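Local coordinates for protein amorpha-4,11-diene synthase (Artemisia annua, PDB 4GAX) that probably turns farnesyl diphosphate into a sesquiterpene with loss of diphosphate, as a plant sesquiterpene synthase represented here by a mutant form, at residues 453-458 / 530-535; 460-465 / 491-496. All blocks are in the same frame, centred on the assembly; numbering follows the deposited sequence.

Contact 1: 453-458 / 530-535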
ATOM      1  N   GLY A 453       2.940 -11.813  -4.053  1.00 33.43           N
ATOM      2  CA  GLY A 453       2.006 -12.725  -4.695  1.00 37.01           C
ATOM      3  C   GLY A 453       1.515 -13.835  -3.775  1.00 38.25           C
ATOM      4  O   GLY A 453       0.318 -14.144  -3.740  1.00 32.64           O
ATOM      5  N   ILE A 454       2.433 -14.446  -3.029  1.00 37.67           N
ATOM      6  CA  ILE A 454       2.072 -15.533  -2.120  1.00 26.36           C
ATOM      7  C   ILE A 454       1.219 -15.013  -0.955  1.00 28.43           C
ATOM      8  O   ILE A 454       0.209 -15.624  -0.584  1.00 30.30           O
ATOM      9  CB  ILE A 454       3.314 -16.225  -1.538  1.00 32.82           C
ATOM     10  CG1 ILE A 454       4.129 -16.908  -2.641  1.00 47.02           C
ATOM     11  CG2 ILE A 454       2.905 -17.260  -0.493  1.00 38.84           C
ATOM     12  CD1 ILE A 454       5.392 -17.587  -2.118  1.00 46.68           C
ATOM     13  N   LEU A 455       1.630 -13.885  -0.383  1.00 28.54           N
ATOM     14  CA  LEU A 455       0.900 -13.274   0.726  1.00 30.91           C
ATOM     15  C   LEU A 455      -0.529 -12.926   0.303  1.00 27.55           C
ATOM     16  O   LEU A 455      -1.475 -13.138   1.056  1.00 30.31           O
ATOM     17  CB  LEU A 455       1.620 -12.009   1.190  1.00 26.89           C
ATOM     18  CG  LEU A 455       0.931 -11.153   2.264  1.00 28.89           C
ATOM     19  CD1 LEU A 455       0.678 -11.941   3.535  1.00 26.91           C
ATOM     20  CD2 LEU A 455       1.773  -9.931   2.572  1.00 30.75           C
ATOM     21  N   GLY A 456      -0.667 -12.388  -0.908  1.00 30.44           N
ATOM     22  CA  GLY A 456      -1.964 -12.032  -1.454  1.00 29.31           C
ATOM     23  C   GLY A 456      -2.877 -13.238  -1.548  1.00 37.58           C
ATOM     24  O   GLY A 456      -4.073 -13.149  -1.240  1.00 33.92           O
ATOM     25  N   ARG A 457      -2.314 -14.366  -1.971  1.00 33.10           N
ATOM     26  CA  ARG A 457      -3.070 -15.599  -2.061  1.00 32.34           C
ATOM     27  C   ARG A 457      -3.449 -16.083  -0.667  1.00 30.80           C
ATOM     28  O   ARG A 457      -4.580 -16.515  -0.450  1.00 38.97           O
ATOM     29  CB  ARG A 457      -2.261 -16.665  -2.807  1.00 36.94           C
ATOM     30  CG  ARG A 457      -3.074 -17.836  -3.326  1.00 55.21           C
ATOM     31  CD  ARG A 457      -2.177 -18.887  -3.984  1.00 69.32           C
ATOM     32  NE  ARG A 457      -0.987 -19.159  -3.180  1.00 80.73           N
ATOM     33  CZ  ARG A 457      -0.986 -19.864  -2.050  1.00 90.19           C
ATOM     34  NH1 ARG A 457      -2.116 -20.376  -1.577  1.00 94.73           N
ATOM     35  NH2 ARG A 457       0.148 -20.055  -1.391  1.00 90.95           N
ATOM     36  N   ARG A 458      -2.514 -16.002   0.281  1.00 32.92           N
ATOM     37  CA  ARG A 458      -2.788 -16.452   1.647  1.00 35.29           C
ATOM     38  C   ARG A 458      -3.849 -15.585   2.318  1.00 39.30           C
ATOM     39  O   ARG A 458      -4.734 -16.094   3.007  1.00 39.19           O
ATOM     40  CB  ARG A 458      -1.520 -16.450   2.510  1.00 32.11           C
ATOM     41  CG  ARG A 458      -0.375 -17.317   1.989  1.00 45.57           C
ATOM     42  CD  ARG A 458      -0.625 -18.801   2.204  1.00 62.64           C
ATOM     43  NE  ARG A 458       0.371 -19.615   1.510  1.00 75.18           N
ATOM     44  CZ  ARG A 458       0.463 -20.940   1.604  1.00 86.21           C
ATOM     45  NH1 ARG A 458      -0.380 -21.615   2.374  1.00 91.14           N
ATOM     46  NH2 ARG A 458       1.402 -21.590   0.929  1.00 87.50           N
ATOM     47  N   HIS A 530       1.210  -3.649   1.577  1.00 16.47           N
ATOM     48  CA  HIS A 530       0.426  -3.391   2.791  1.00 18.89           C
ATOM     49  C   HIS A 530      -1.060  -3.224   2.485  1.00 23.68           C
ATOM     50  O   HIS A 530      -1.927  -3.592   3.293  1.00 21.62           O
ATOM     51  CB  HIS A 530       0.974  -2.167   3.537  1.00 18.13           C
ATOM     52  CG  HIS A 530       2.251  -2.443   4.265  1.00 18.92           C
ATOM     53  ND1 HIS A 530       3.286  -1.535   4.332  1.00 21.29           N
ATOM     54  CD2 HIS A 530       2.653  -3.532   4.961  1.00 15.84           C
ATOM     55  CE1 HIS A 530       4.277  -2.056   5.036  1.00 19.64           C
ATOM     56  NE2 HIS A 530       3.921  -3.270   5.424  1.00 23.00           N
ATOM     57  N   PHE A 531      -1.358  -2.698   1.303  1.00 18.54           N
ATOM     58  CA  PHE A 531      -2.758  -2.596   0.879  1.00 19.47           C
ATOM     59  C   PHE A 531      -3.491  -3.936   0.870  1.00 19.63           C
ATOM     60  O   PHE A 531      -4.727  -4.000   1.076  1.00 21.30           O
ATOM     61  CB  PHE A 531      -2.872  -1.929  -0.498  1.00 18.43           C
ATOM     62  CG  PHE A 531      -4.280  -1.819  -0.979  1.00 25.03           C
ATOM     63  CD1 PHE A 531      -5.146  -0.909  -0.393  1.00 27.95           C
ATOM     64  CD2 PHE A 531      -4.753  -2.637  -1.992  1.00 23.61           C
ATOM     65  CE1 PHE A 531      -6.458  -0.803  -0.820  1.00 27.34           C
ATOM     66  CE2 PHE A 531      -6.073  -2.533  -2.430  1.00 27.93           C
ATOM     67  CZ  PHE A 531      -6.924  -1.612  -1.842  1.00 24.32           C
ATOM     68  N   LEU A 532      -2.755  -5.019   0.643  1.00 19.95           N
ATOM     69  CA  LEU A 532      -3.399  -6.342   0.562  1.00 21.94           C
ATOM     70  C   LEU A 532      -4.115  -6.657   1.862  1.00 25.68           C
ATOM     71  O   LEU A 532      -5.138  -7.352   1.870  1.00 25.75           O
ATOM     72  CB  LEU A 532      -2.383  -7.451   0.257  1.00 24.64           C
ATOM     73  CG  LEU A 532      -1.553  -7.379  -1.036  1.00 30.08           C
ATOM     74  CD1 LEU A 532      -0.356  -8.343  -0.969  1.00 31.13           C
ATOM     75  CD2 LEU A 532      -2.412  -7.684  -2.237  1.00 26.76           C
ATOM     76  N   ASP A 533      -3.584  -6.127   2.963  1.00 26.58           N
ATOM     77  CA  ASP A 533      -4.197  -6.342   4.273  1.00 27.22           C
ATOM     78  C   ASP A 533      -5.564  -5.669   4.349  1.00 25.88           C
ATOM     79  O   ASP A 533      -6.448  -6.148   5.051  1.00 22.66           O
ATOM     80  CB  ASP A 533      -3.283  -5.821   5.392  1.00 25.75           C
ATOM     81  CG  ASP A 533      -3.467  -6.581   6.698  1.00 42.12           C
ATOM     82  OD1 ASP A 533      -3.655  -7.824   6.661  1.00 37.05           O
ATOM     83  OD2 ASP A 533      -3.424  -5.936   7.765  1.00 47.63           O
ATOM     84  N   VAL A 534      -5.731  -4.564   3.621  1.00 22.99           N
ATOM     85  CA  VAL A 534      -7.012  -3.860   3.535  1.00 23.78           C
ATOM     86  C   VAL A 534      -7.913  -4.530   2.509  1.00 27.02           C
ATOM     87  O   VAL A 534      -9.118  -4.724   2.725  1.00 27.20           O
ATOM     88  CB  VAL A 534      -6.798  -2.385   3.113  1.00 23.85           C
ATOM     89  CG1 VAL A 534      -8.120  -1.750   2.684  1.00 30.63           C
ATOM     90  CG2 VAL A 534      -6.152  -1.599   4.263  1.00 23.41           C
ATOM     91  N   LEU A 535      -7.323  -4.887   1.379  1.00 24.67           N
ATOM     92  CA  LEU A 535      -8.057  -5.584   0.328  1.00 36.05           C
ATOM     93  C   LEU A 535      -8.737  -6.837   0.881  1.00 37.93           C
ATOM     94  O   LEU A 535      -9.926  -7.067   0.652  1.00 38.89           O
ATOM     95  CB  LEU A 535      -7.096  -5.975  -0.797  1.00 33.81           C
ATOM     96  CG  LEU A 535      -7.570  -5.831  -2.244  1.00 44.49           C
ATOM     97  CD1 LEU A 535      -6.946  -6.904  -3.138  1.00 38.55           C
ATOM     98  CD2 LEU A 535      -9.087  -5.822  -2.344  1.00 32.29           C
TER
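The helical segments 453-458 and 530-535 run in broadly the same direction and come closest at Gly456 and Leu532, whose CA atoms lie 6.2 Å apart. At that point the first helix offers bare backbone, on which the leucine rests. Each segment keeps its own helical bonding, for example Arg457 N to Gly453 O, and no hydrogen bond crosses between them; the contact is apolar and buries a modest 105 Å². Leu532 carries it. Its CB points at the facing helix, and with CG anti to the carbonyl carbon (chi1 -59°) the forked end reaches over Gly456. The CD1 methyl rests 4.1 Å from Gly456 CA and equally near Gly456 N, while the second branch, CD2, stands 4.4 Å from the same Gly456 CA. On the adjacent residue, the CB of Leu455 also points toward the other helix, and its CD2 meets Leu532 CD1 at 4.4 Å, so one leucine methyl touches both the glycine backbone and the neighbouring leucine. The two helices, 447-461 and 519-535, belong to the all-helical class I terpene synthase fold, whose C-terminal helical bundle holds the active-site cavity in this family. Leu455 also packs on Val500, Trp504 and Ile507 of helix 489-513, which thereby joins the same apolar layer. Away from Gly456, Phe531 meets the ring of Trp288, tying helix 519-535 to helix 282-292. The polar side of helix 447-461 is anchored separately, by a salt bridge from Arg457 NE to Asp410 OD2.

Contact 2: 460-465 / 491-496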
ATOM      1  N   ASN A 460      -6.188 -13.832   0.919  1.00 36.43           N
ATOM      2  CA  ASN A 460      -7.477 -14.074   0.270  1.00 38.02           C
ATOM      3  C   ASN A 460      -8.062 -15.439   0.644  1.00 49.36           C
ATOM      4  O   ASN A 460      -9.278 -15.607   0.676  1.00 54.00           O
ATOM      5  CB  ASN A 460      -7.351 -13.925  -1.250  1.00 32.40           C
ATOM      6  CG  ASN A 460      -8.699 -13.909  -1.953  1.00 54.90           C
ATOM      7  OD1 ASN A 460      -9.747 -13.752  -1.319  1.00 51.96           O
ATOM      8  ND2 ASN A 460      -8.676 -14.060  -3.276  1.00 62.57           N
ATOM      9  N   ASP A 461      -7.196 -16.405   0.946  1.00 58.94           N
ATOM     10  CA  ASP A 461      -7.643 -17.732   1.373  1.00 62.38           C
ATOM     11  C   ASP A 461      -8.148 -17.741   2.814  1.00 68.17           C
ATOM     12  O   ASP A 461      -8.737 -18.724   3.266  1.00 81.42           O
ATOM     13  CB  ASP A 461      -6.524 -18.762   1.214  1.00 62.23           C
ATOM     14  CG  ASP A 461      -6.259 -19.116  -0.233  1.00 71.67           C
ATOM     15  OD1 ASP A 461      -6.769 -18.406  -1.130  1.00 71.93           O
ATOM     16  OD2 ASP A 461      -5.530 -20.100  -0.474  1.00 80.76           O
ATOM     17  N   LEU A 462      -7.905 -16.652   3.536  1.00 45.69           N
ATOM     18  CA  LEU A 462      -8.377 -16.526   4.914  1.00 53.81           C
ATOM     19  C   LEU A 462      -9.650 -15.687   5.022  1.00 66.43           C
ATOM     20  O   LEU A 462      -9.958 -15.146   6.085  1.00 63.61           O
ATOM     21  CB  LEU A 462      -7.278 -15.970   5.816  1.00 50.91           C
ATOM     22  CG  LEU A 462      -6.225 -17.001   6.223  1.00 52.85           C
ATOM     23  CD1 LEU A 462      -4.906 -16.318   6.571  1.00 51.34           C
ATOM     24  CD2 LEU A 462      -6.726 -17.826   7.398  1.00 52.41           C
ATOM     25  N   ALA A 463     -10.371 -15.581   3.905  1.00 95.89           N
ATOM     26  CA  ALA A 463     -11.730 -15.040   3.879  1.00103.91           C
ATOM     27  C   ALA A 463     -12.505 -15.559   2.659  1.00114.18           C
ATOM     28  O   ALA A 463     -13.732 -15.669   2.699  1.00120.63           O
ATOM     29  CB  ALA A 463     -11.707 -13.517   3.897  1.00100.42           C
ATOM     30  N   GLY A 464     -11.788 -15.869   1.577  1.00110.06           N
ATOM     31  CA  GLY A 464     -12.385 -16.500   0.408  1.00112.29           C
ATOM     32  C   GLY A 464     -12.152 -15.817  -0.934  1.00110.73           C
ATOM     33  O   GLY A 464     -12.410 -14.621  -1.086  1.00109.59           O
ATOM     34  N   HIS A 465     -11.668 -16.586  -1.910  1.00104.06           N
ATOM     35  CA  HIS A 465     -11.488 -16.093  -3.278  1.00 97.11           C
ATOM     36  C   HIS A 465     -12.833 -15.907  -3.983  1.00 98.77           C
ATOM     37  O   HIS A 465     -12.894 -15.779  -5.207  1.00 96.77           O
ATOM     38  CB  HIS A 465     -10.598 -17.039  -4.073  1.00 90.27           C
ATOM     39  N   TYR A 491      -6.325 -24.981  15.388  1.00 35.63           N
ATOM     40  CA  TYR A 491      -4.894 -25.170  15.163  1.00 36.14           C
ATOM     41  C   TYR A 491      -4.548 -24.727  13.746  1.00 31.53           C
ATOM     42  O   TYR A 491      -3.554 -24.045  13.530  1.00 31.32           O
ATOM     43  CB  TYR A 491      -4.535 -26.644  15.373  1.00 34.98           C
ATOM     44  CG  TYR A 491      -3.052 -26.973  15.423  1.00 28.02           C
ATOM     45  CD1 TYR A 491      -2.092 -25.992  15.663  1.00 29.63           C
ATOM     46  CD2 TYR A 491      -2.617 -28.282  15.230  1.00 33.20           C
ATOM     47  CE1 TYR A 491      -0.732 -26.312  15.703  1.00 33.90           C
ATOM     48  CE2 TYR A 491      -1.270 -28.612  15.270  1.00 34.73           C
ATOM     49  CZ  TYR A 491      -0.331 -27.628  15.508  1.00 31.42           C
ATOM     50  OH  TYR A 491       1.010 -27.967  15.545  1.00 33.61           O
ATOM     51  N   ALA A 492      -5.384 -25.105  12.783  1.00 29.89           N
ATOM     52  CA  ALA A 492      -5.198 -24.676  11.400  1.00 34.80           C
ATOM     53  C   ALA A 492      -5.106 -23.160  11.286  1.00 37.89           C
ATOM     54  O   ALA A 492      -4.198 -22.627  10.629  1.00 35.75           O
ATOM     55  CB  ALA A 492      -6.323 -25.218  10.514  1.00 40.64           C
ATOM     56  N   LYS A 493      -6.028 -22.460  11.942  1.00 36.65           N
ATOM     57  CA  LYS A 493      -6.035 -20.997  11.883  1.00 38.77           C
ATOM     58  C   LYS A 493      -4.748 -20.418  12.450  1.00 32.08           C
ATOM     59  O   LYS A 493      -4.174 -19.489  11.880  1.00 33.38           O
ATOM     60  CB  LYS A 493      -7.241 -20.419  12.632  1.00 55.96           C
ATOM     61  CG  LYS A 493      -8.584 -20.587  11.924  1.00 69.82           C
ATOM     62  CD  LYS A 493      -8.794 -19.545  10.831  1.00 78.33           C
ATOM     63  CE  LYS A 493     -10.052 -18.719  11.092  1.00 82.02           C
ATOM     64  NZ  LYS A 493     -10.444 -17.889   9.913  1.00 84.28           N
ATOM     65  N   ASN A 494      -4.292 -20.962  13.573  1.00 26.23           N
ATOM     66  CA  ASN A 494      -3.023 -20.512  14.147  1.00 30.50           C
ATOM     67  C   ASN A 494      -1.820 -20.746  13.226  1.00 29.25           C
ATOM     68  O   ASN A 494      -0.942 -19.878  13.093  1.00 29.13           O
ATOM     69  CB  ASN A 494      -2.789 -21.166  15.508  1.00 36.45           C
ATOM     70  CG  ASN A 494      -3.490 -20.424  16.627  1.00 53.59           C
ATOM     71  OD1 ASN A 494      -2.947 -19.464  17.184  1.00 48.50           O
ATOM     72  ND2 ASN A 494      -4.711 -20.854  16.955  1.00 54.87           N
ATOM     73  N   LEU A 495      -1.793 -21.913  12.590  1.00 26.62           N
ATOM     74  CA  LEU A 495      -0.723 -22.250  11.663  1.00 28.87           C
ATOM     75  C   LEU A 495      -0.732 -21.322  10.461  1.00 32.94           C
ATOM     76  O   LEU A 495       0.317 -20.791  10.069  1.00 30.13           O
ATOM     77  CB  LEU A 495      -0.865 -23.695  11.206  1.00 27.30           C
ATOM     78  CG  LEU A 495      -0.610 -24.714  12.317  1.00 23.94           C
ATOM     79  CD1 LEU A 495      -0.988 -26.123  11.874  1.00 32.38           C
ATOM     80  CD2 LEU A 495       0.833 -24.672  12.782  1.00 27.65           C
ATOM     81  N   LEU A 496      -1.914 -21.119   9.882  1.00 26.36           N
ATOM     82  CA  LEU A 496      -2.051 -20.255   8.713  1.00 27.22           C
ATOM     83  C   LEU A 496      -1.716 -18.816   9.049  1.00 31.27           C
ATOM     84  O   LEU A 496      -1.099 -18.115   8.251  1.00 33.72           O
ATOM     85  CB  LEU A 496      -3.471 -20.339   8.119  1.00 27.75           C
ATOM     86  CG  LEU A 496      -3.874 -21.647   7.445  1.00 39.77           C
ATOM     87  CD1 LEU A 496      -5.288 -21.531   6.871  1.00 49.20           C
ATOM     88  CD2 LEU A 496      -2.881 -22.046   6.351  1.00 39.30           C
TER
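Leu462 meets Leu496 with the CD2 methyl of the former against the CD1 methyl of the latter, 4.0 Å apart. The same Leu462 CD2 also approaches Leu496 CB at 4.2 Å, so a single branch lies against both the base and the end of the opposing side chain, and the two leucines cross at a slant. Both point their CB toward the other segment, and in both CG is anti to the carbonyl carbon (chi1 -78° in Leu462, -69° in Leu496), bringing the methyls together although the CA atoms of Leu462 and Leu496 stay 8.3 Å apart. One turn earlier, the Lys493 side chain adds its CD, 4.4 Å from Leu462 CD2, an aliphatic contact at the border of the patch. Further out, Tyr497 and Val500 of helix 489-513 also pack on Leu462, while Val478 and Tyr481 of helix 478-485 lie against Leu496. Leu462 sits in the turn following helix 447-461, where Gly464 N bonds Asn460 O at 2.7 Å and Asp461 O accepts a hydrogen bond from Ser477 OG. Segment 460-465 opens with Asn-Asp-Leu, matching the start of the NSE/DTE motif, which in relatives binds magnesium and the substrate diphosphate. From Ala463 on the chain is poorly ordered, and residues 466-474 are not modelled. With no hydrogen bond between the segments, dispersion and solvent exclusion are probably what hold Leu462 against helix 489-513, just before the chain loses its order.

In the fold
Followed from the N terminus, helix 447-461 first supplies segment 453-458 and then leads directly into segment 460-465, so both contacts start from one helix and its trailing turn. The chain passes through the unmodelled 466-474 and helix 478-485 before helix 489-513 closes contact 2, with 25 residues between its segments. That helix runs on to helix 519-535, which closes contact 1 across 71 residues. Contact 2 is thus nested within the loop of contact 1. Their centres lie about 12 Å apart, with contact 1 deeper, about 10 Å from the chain centre against 21 Å. Together they join helix 447-461 to the two successive helices 489-513 and 519-535.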